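Local coordinates for probable thiol peroxidase (Aquifex aeolicus, PDB 2YZH), which reduces hydrogen peroxide and organic hydroperoxides to water and alcohols, probably with electrons from thioredoxin and probably helping to protect the cell against oxidative stress, at the interface of chains A and B and the interface of chains A and C. Coordinates in Å, arbitrary orientation; residue numbers count along the deposited sequence, not the author numbering. Chains: chain A/B/C, Probable thiol peroxidase.

Contact 1: the interface of chains A and B. Residues chain A 15-18, 124-125, 129; chain B 15-18, 124-125, 129.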
loop_
_atom_site.group_PDB
_atom_site.type_symbol
_atom_site.label_atom_id
_atom_site.label_comp_id
_atom_site.label_asym_id
_atom_site.label_seq_id
_atom_site.Cartn_x
_atom_site.Cartn_y
_atom_site.Cartn_z
ATOM N N THR A 15 1.219 -3.564 19.057
ATOM C CA THR A 15 2.391 -3.986 18.298
ATOM C C THR A 15 2.702 -3.095 17.104
ATOM O O THR A 15 1.804 -2.541 16.468
ATOM C CB THR A 15 2.235 -5.435 17.788
ATOM O OG1 THR A 15 1.040 -5.538 17.006
ATOM C CG2 THR A 15 2.156 -6.411 18.960
ATOM N N LEU A 16 3.990 -2.969 16.806
ATOM C CA LEU A 16 4.443 -2.162 15.687
ATOM C C LEU A 16 4.891 -3.089 14.566
ATOM O O LEU A 16 5.240 -4.248 14.805
ATOM C CB LEU A 16 5.621 -1.279 16.111
ATOM C CG LEU A 16 5.413 -0.324 17.286
ATOM C CD1 LEU A 16 6.713 0.412 17.567
ATOM C CD2 LEU A 16 4.303 0.658 16.984
ATOM N N VAL A 17 4.875 -2.576 13.343
ATOM C CA VAL A 17 5.311 -3.344 12.195
ATOM C C VAL A 17 6.836 -3.217 12.142
ATOM O O VAL A 17 7.385 -2.154 12.442
ATOM C CB VAL A 17 4.678 -2.783 10.907
ATOM C CG1 VAL A 17 5.168 -3.557 9.693
ATOM C CG2 VAL A 17 3.147 -2.852 11.014
ATOM N N GLY A 18 7.515 -4.304 11.793
ATOM C CA GLY A 18 8.966 -4.274 11.722
ATOM C C GLY A 18 9.441 -3.522 10.494
ATOM O O GLY A 18 8.619 -3.110 9.679
ATOM N N GLY A 124 0.687 -1.462 14.019
ATOM C CA GLY A 124 0.062 -2.592 13.348
ATOM C C GLY A 124 -1.238 -3.162 13.892
ATOM O O GLY A 124 -1.745 -4.142 13.345
ATOM N N GLU A 125 -1.789 -2.571 14.947
ATOM C CA GLU A 125 -3.043 -3.080 15.505
ATOM C C GLU A 125 -3.787 -2.010 16.289
ATOM O O GLU A 125 -3.219 -0.980 16.640
ATOM C CB GLU A 125 -2.767 -4.264 16.434
ATOM C CG GLU A 125 -2.197 -3.853 17.773
ATOM C CD GLU A 125 -2.062 -5.018 18.729
ATOM O OE1 GLU A 125 -3.064 -5.731 18.942
ATOM O OE2 GLU A 125 -0.957 -5.215 19.272
ATOM N N LYS A 129 -4.095 1.639 14.013
ATOM C CA LYS A 129 -3.360 0.896 12.995
ATOM C C LYS A 129 -3.231 1.749 11.735
ATOM O O LYS A 129 -4.196 2.360 11.293
ATOM C CB LYS A 129 -4.086 -0.401 12.624
ATOM C CG LYS A 129 -3.333 -1.201 11.575
ATOM C CD LYS A 129 -4.042 -2.488 11.172
ATOM C CE LYS A 129 -5.282 -2.214 10.343
ATOM N NZ LYS A 129 -5.616 -3.395 9.485
ATOM N N THR B 15 4.726 -11.205 15.037
ATOM C CA THR B 15 3.448 -10.537 15.230
ATOM C C THR B 15 2.666 -10.374 13.933
ATOM O O THR B 15 3.244 -10.230 12.856
ATOM C CB THR B 15 3.649 -9.140 15.872
ATOM O OG1 THR B 15 4.600 -8.391 15.103
ATOM C CG2 THR B 15 4.169 -9.278 17.304
ATOM N N LEU B 16 1.343 -10.409 14.048
ATOM C CA LEU B 16 0.470 -10.241 12.895
ATOM C C LEU B 16 -0.152 -8.860 12.939
ATOM O O LEU B 16 -0.291 -8.260 14.010
ATOM C CB LEU B 16 -0.650 -11.285 12.907
ATOM C CG LEU B 16 -0.230 -12.754 12.851
ATOM C CD1 LEU B 16 -1.470 -13.648 12.936
ATOM C CD2 LEU B 16 0.543 -13.015 11.564
ATOM N N VAL B 17 -0.519 -8.349 11.771
ATOM C CA VAL B 17 -1.160 -7.048 11.682
ATOM C C VAL B 17 -2.640 -7.275 11.979
ATOM O O VAL B 17 -3.214 -8.285 11.558
ATOM C CB VAL B 17 -0.979 -6.455 10.273
ATOM C CG1 VAL B 17 -1.714 -5.133 10.155
ATOM C CG2 VAL B 17 0.513 -6.259 9.991
ATOM N N GLY B 18 -3.247 -6.362 12.732
ATOM C CA GLY B 18 -4.652 -6.503 13.072
ATOM C C GLY B 18 -5.537 -6.193 11.881
ATOM O O GLY B 18 -5.028 -5.838 10.821
ATOM N N GLY B 124 3.559 -9.069 10.202
ATOM C CA GLY B 124 4.108 -7.735 10.376
ATOM C C GLY B 124 5.566 -7.575 10.749
ATOM O O GLY B 124 6.021 -6.447 10.949
ATOM N N GLU B 125 6.309 -8.671 10.847
ATOM C CA GLU B 125 7.718 -8.560 11.203
ATOM C C GLU B 125 8.533 -9.765 10.767
ATOM O O GLU B 125 7.988 -10.819 10.422
ATOM C CB GLU B 125 7.871 -8.388 12.714
ATOM C CG GLU B 125 7.722 -9.680 13.485
ATOM C CD GLU B 125 8.000 -9.521 14.966
ATOM O OE1 GLU B 125 9.068 -8.979 15.324
ATOM O OE2 GLU B 125 7.154 -9.950 15.774
ATOM N N LYS B 129 7.762 -10.673 6.640
ATOM C CA LYS B 129 6.862 -9.527 6.738
ATOM C C LYS B 129 6.243 -9.248 5.369
ATOM O O LYS B 129 6.942 -9.270 4.357
ATOM C CB LYS B 129 7.609 -8.273 7.210
ATOM C CG LYS B 129 6.685 -7.068 7.401
ATOM C CD LYS B 129 7.429 -5.798 7.800
ATOM C CE LYS B 129 8.245 -5.220 6.647
ATOM N NZ LYS B 129 8.621 -3.801 6.924
HETATM O O HOH W 1 3.640 -6.480 13.644
HETATM O O HOH W 2 1.175 -5.653 14.299
HETATM O O HOH W 3 6.256 -6.458 16.083
#
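On the two-fold axis the methyls of A:Thr15 and B:Thr15 meet tip to tip, CG2 to CG2 at 3.9 Å. Each methyl lies anti to its carbonyl carbon, which leaves OG1 in the crowded position between the backbone N and C (chi1 56° in A:Thr15). On either flank a valine adds a further apolar contact: CG1 of A:Val17, anti to its backbone N, is 3.7 Å from CD of B:Lys129, the two side chains crossing at about a right angle, and the exchanged pair matches it. Outward from the threonines, three bound waters join the hydroxyls to the facing backbone; water 3, for example, connects B:Thr15 OG1 with the carbonyl oxygen of A:Leu16. The acid A:Glu125 orients its own threonine: OE2 accepts A:Thr15 N at 2.7 Å through its anti lone pair, and A:Thr15 OG1 from above the carboxylate plane. At the rim the backbone takes over. A:Gly18 N donates to B:Gly124 O at 2.7 Å, nearly straight at the hydrogen (169°) and almost along the C=O axis. The lysine chain of A:Lys129 is extended until it bends at chi3 (71°), which brings NZ 2.8 Å from B:Gly18 O, above that carbonyl's plane and not on a lone pair. An alanine in place of A:Lys129 would remove both the ammonium and the methylene CD, and would probably leave B:Gly18 O without this donor and B:Val17 less well packed. Repeated about the axis, these bonds tie the 15-18 segment of each chain to the 124-129 loop of the other, probably joining dimers in the deposited assembly, though this may be a crystal contact rather than the biological dimer interface.

Contact 2: the interface of chains A and C. Residues chain A 56-57, 60, 88, 128-131; chain C 37, 89, 91, 111-112.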
loop_
_atom_site.group_PDB
_atom_site.type_symbol
_atom_site.label_atom_id
_atom_site.label_comp_id
_atom_site.label_asym_id
_atom_site.label_seq_id
_atom_site.Cartn_x
_atom_site.Cartn_y
_atom_site.Cartn_z
ATOM N N PRO A 56 1.712 10.617 15.606
ATOM C CA PRO A 56 0.448 10.048 15.126
ATOM C C PRO A 56 -0.310 11.050 14.254
ATOM O O PRO A 56 -0.787 10.712 13.170
ATOM C CB PRO A 56 -0.301 9.733 16.421
ATOM C CG PRO A 56 0.807 9.401 17.369
ATOM C CD PRO A 56 1.835 10.463 17.069
ATOM N N SER A 57 -0.426 12.282 14.735
ATOM C CA SER A 57 -1.118 13.325 13.986
ATOM C C SER A 57 -0.960 14.700 14.608
ATOM O O SER A 57 -1.112 14.861 15.817
ATOM C CB SER A 57 -2.608 13.022 13.881
ATOM O OG SER A 57 -3.296 14.131 13.319
ATOM N N THR A 60 -3.755 16.595 16.905
ATOM C CA THR A 60 -4.042 16.119 18.252
ATOM C C THR A 60 -3.266 16.999 19.227
ATOM O O THR A 60 -2.172 17.470 18.915
ATOM C CB THR A 60 -3.629 14.638 18.445
ATOM O OG1 THR A 60 -2.233 14.484 18.170
ATOM C CG2 THR A 60 -4.431 13.737 17.518
ATOM N N ASP A 88 -0.586 12.556 8.382
ATOM C CA ASP A 88 -1.542 13.623 8.057
ATOM C C ASP A 88 -1.280 13.994 6.601
ATOM O O ASP A 88 -0.144 13.907 6.142
ATOM C CB ASP A 88 -1.296 14.897 8.886
ATOM C CG ASP A 88 -1.538 14.710 10.369
ATOM O OD1 ASP A 88 -2.663 14.334 10.756
ATOM O OD2 ASP A 88 -0.596 14.962 11.152
ATOM N N LEU A 128 -5.484 2.740 16.129
ATOM C CA LEU A 128 -4.511 3.583 15.433
ATOM C C LEU A 128 -3.692 2.856 14.373
ATOM O O LEU A 128 -2.703 3.396 13.880
ATOM C CB LEU A 128 -3.564 4.245 16.443
ATOM C CG LEU A 128 -4.258 5.057 17.537
ATOM C CD1 LEU A 128 -3.198 5.651 18.472
ATOM C CD2 LEU A 128 -5.109 6.156 16.913
ATOM N N LYS A 129 -4.095 1.639 14.013
ATOM C CA LYS A 129 -3.360 0.896 12.995
ATOM C C LYS A 129 -3.231 1.749 11.735
ATOM O O LYS A 129 -4.196 2.360 11.293
ATOM C CB LYS A 129 -4.086 -0.401 12.624
ATOM C CG LYS A 129 -3.333 -1.201 11.575
ATOM C CD LYS A 129 -4.042 -2.488 11.172
ATOM C CE LYS A 129 -5.282 -2.214 10.343
ATOM N NZ LYS A 129 -5.616 -3.395 9.485
ATOM N N GLY A 130 -2.038 1.800 11.160
ATOM C CA GLY A 130 -1.880 2.579 9.949
ATOM C C GLY A 130 -1.210 3.927 10.123
ATOM O O GLY A 130 -0.775 4.518 9.136
ATOM N N ILE A 131 -1.142 4.437 11.350
ATOM C CA ILE A 131 -0.468 5.716 11.558
ATOM C C ILE A 131 0.854 5.495 12.295
ATOM O O ILE A 131 1.155 4.376 12.722
ATOM C CB ILE A 131 -1.361 6.747 12.310
ATOM C CG1 ILE A 131 -1.601 6.318 13.753
ATOM C CG2 ILE A 131 -2.683 6.935 11.558
ATOM C CD1 ILE A 131 -2.356 7.368 14.555
ATOM N N LEU C 37 -12.961 6.853 14.892
ATOM C CA LEU C 37 -12.014 5.773 14.627
ATOM C C LEU C 37 -12.653 4.398 14.453
ATOM O O LEU C 37 -11.971 3.378 14.514
ATOM C CB LEU C 37 -10.932 5.704 15.712
ATOM C CG LEU C 37 -10.000 6.920 15.842
ATOM C CD1 LEU C 37 -8.897 6.614 16.844
ATOM C CD2 LEU C 37 -9.393 7.264 14.491
ATOM N N LEU C 89 -6.778 12.066 7.355
ATOM C CA LEU C 89 -6.809 11.174 8.511
ATOM C C LEU C 89 -8.077 11.537 9.266
ATOM O O LEU C 89 -8.581 12.655 9.140
ATOM C CB LEU C 89 -5.613 11.395 9.443
ATOM C CG LEU C 89 -4.230 10.911 9.025
ATOM C CD1 LEU C 89 -3.289 11.067 10.212
ATOM C CD2 LEU C 89 -4.285 9.439 8.587
ATOM N N PHE C 91 -8.514 12.355 12.219
ATOM C CA PHE C 91 -8.305 13.497 13.109
ATOM C C PHE C 91 -8.626 14.830 12.448
ATOM O O PHE C 91 -9.130 15.741 13.099
ATOM C CB PHE C 91 -6.872 13.488 13.627
ATOM C CG PHE C 91 -6.463 12.170 14.206
ATOM C CD1 PHE C 91 -7.057 11.694 15.371
ATOM C CD2 PHE C 91 -5.524 11.375 13.558
ATOM C CE1 PHE C 91 -6.723 10.441 15.881
ATOM C CE2 PHE C 91 -5.184 10.124 14.058
ATOM C CZ PHE C 91 -5.785 9.656 15.222
ATOM N N PHE C 111 -7.712 6.284 4.411
ATOM C CA PHE C 111 -6.273 6.180 4.622
ATOM C C PHE C 111 -5.765 4.778 4.924
ATOM O O PHE C 111 -4.658 4.421 4.534
ATOM C CB PHE C 111 -5.833 7.113 5.768
ATOM C CG PHE C 111 -5.816 6.447 7.131
ATOM C CD1 PHE C 111 -4.649 5.860 7.620
ATOM C CD2 PHE C 111 -6.973 6.382 7.905
ATOM C CE1 PHE C 111 -4.630 5.217 8.862
ATOM C CE2 PHE C 111 -6.969 5.740 9.151
ATOM C CZ PHE C 111 -5.796 5.157 9.631
ATOM N N ARG C 112 -6.574 3.978 5.605
ATOM C CA ARG C 112 -6.110 2.664 6.014
ATOM C C ARG C 112 -5.928 1.613 4.936
ATOM O O ARG C 112 -4.903 0.932 4.914
ATOM C CB ARG C 112 -7.016 2.132 7.129
ATOM C CG ARG C 112 -6.554 0.826 7.753
ATOM C CD ARG C 112 -7.311 0.579 9.054
ATOM N NE ARG C 112 -6.796 1.422 10.132
ATOM C CZ ARG C 112 -7.480 1.731 11.230
ATOM N NH1 ARG C 112 -8.716 1.271 11.397
ATOM N NH2 ARG C 112 -6.927 2.491 12.167
#
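Three torsions set the positions here. C:Arg112 has CG anti to its backbone N (chi1 -174°) and a chain bent at chi3 (-76°), so its guanidinium turns side-on toward the A:Lys129 backbone; C:Phe91 has CG anti to its carbonyl carbon (chi1 -51°), and the ring reaches out from helix 90-100 into chain A. That ring fits among several chain A groups: CD2 lies 3.4 Å from CB of A:Ser57, CD1 faces the methyl CG2 of A:Thr60, and CD2 of A:Leu128 sits in the ring plane at the edge, 3.9 Å from CZ. A:Ile131 meets the ring tip to tip with CD1, while its other branch, CG2, contacts CE1 of C:Phe111 at 3.7 Å. The C:Phe111 ring is held within its own chain, with C:Arg112 CB over the centre of one face and C:Leu89 CD2 toward the rim of the other, so an edge is presented to A:Gly130. Second-shell bonds brace the chain A wall: A:Ser57 OG, anti to its backbone N, donates to the syn lone pair of A:Asp88 OD1 at 2.6 Å, and A:Thr60 OG1 donates to A:Ser57 O. Centred about 10 Å from peroxidatic A:Cys63, this is probably the Tpx A-type dimer interface, likely steadying the active-site loops. Both C:Arg112 donors converge on one acceptor, A:Lys129 O: NH2 at 2.9 Å lies on a carbonyl lone pair, whereas NE at 3.0 Å comes from above the carbonyl plane.

Contact 1 and contact 2 have C-alpha centres about 15 Å apart and share A:Lys129, whose opposite ends serve different neighbours: the side-chain ammonium faces chain B and the backbone carbonyl faces chain C. The loop carrying this residue therefore adjoins both partner chains in a deposited assembly of four copies. Contact 2 is nearer the catalytic A:Cys63, its centre about 10 Å away, against about 20 Å for contact 1. Any shift of the loop could thus be felt at both interfaces. Contact 2 is probably the A-type homodimer interface, with contact 1 joining dimers; the structure alone does not show whether the tetramer persists in solution.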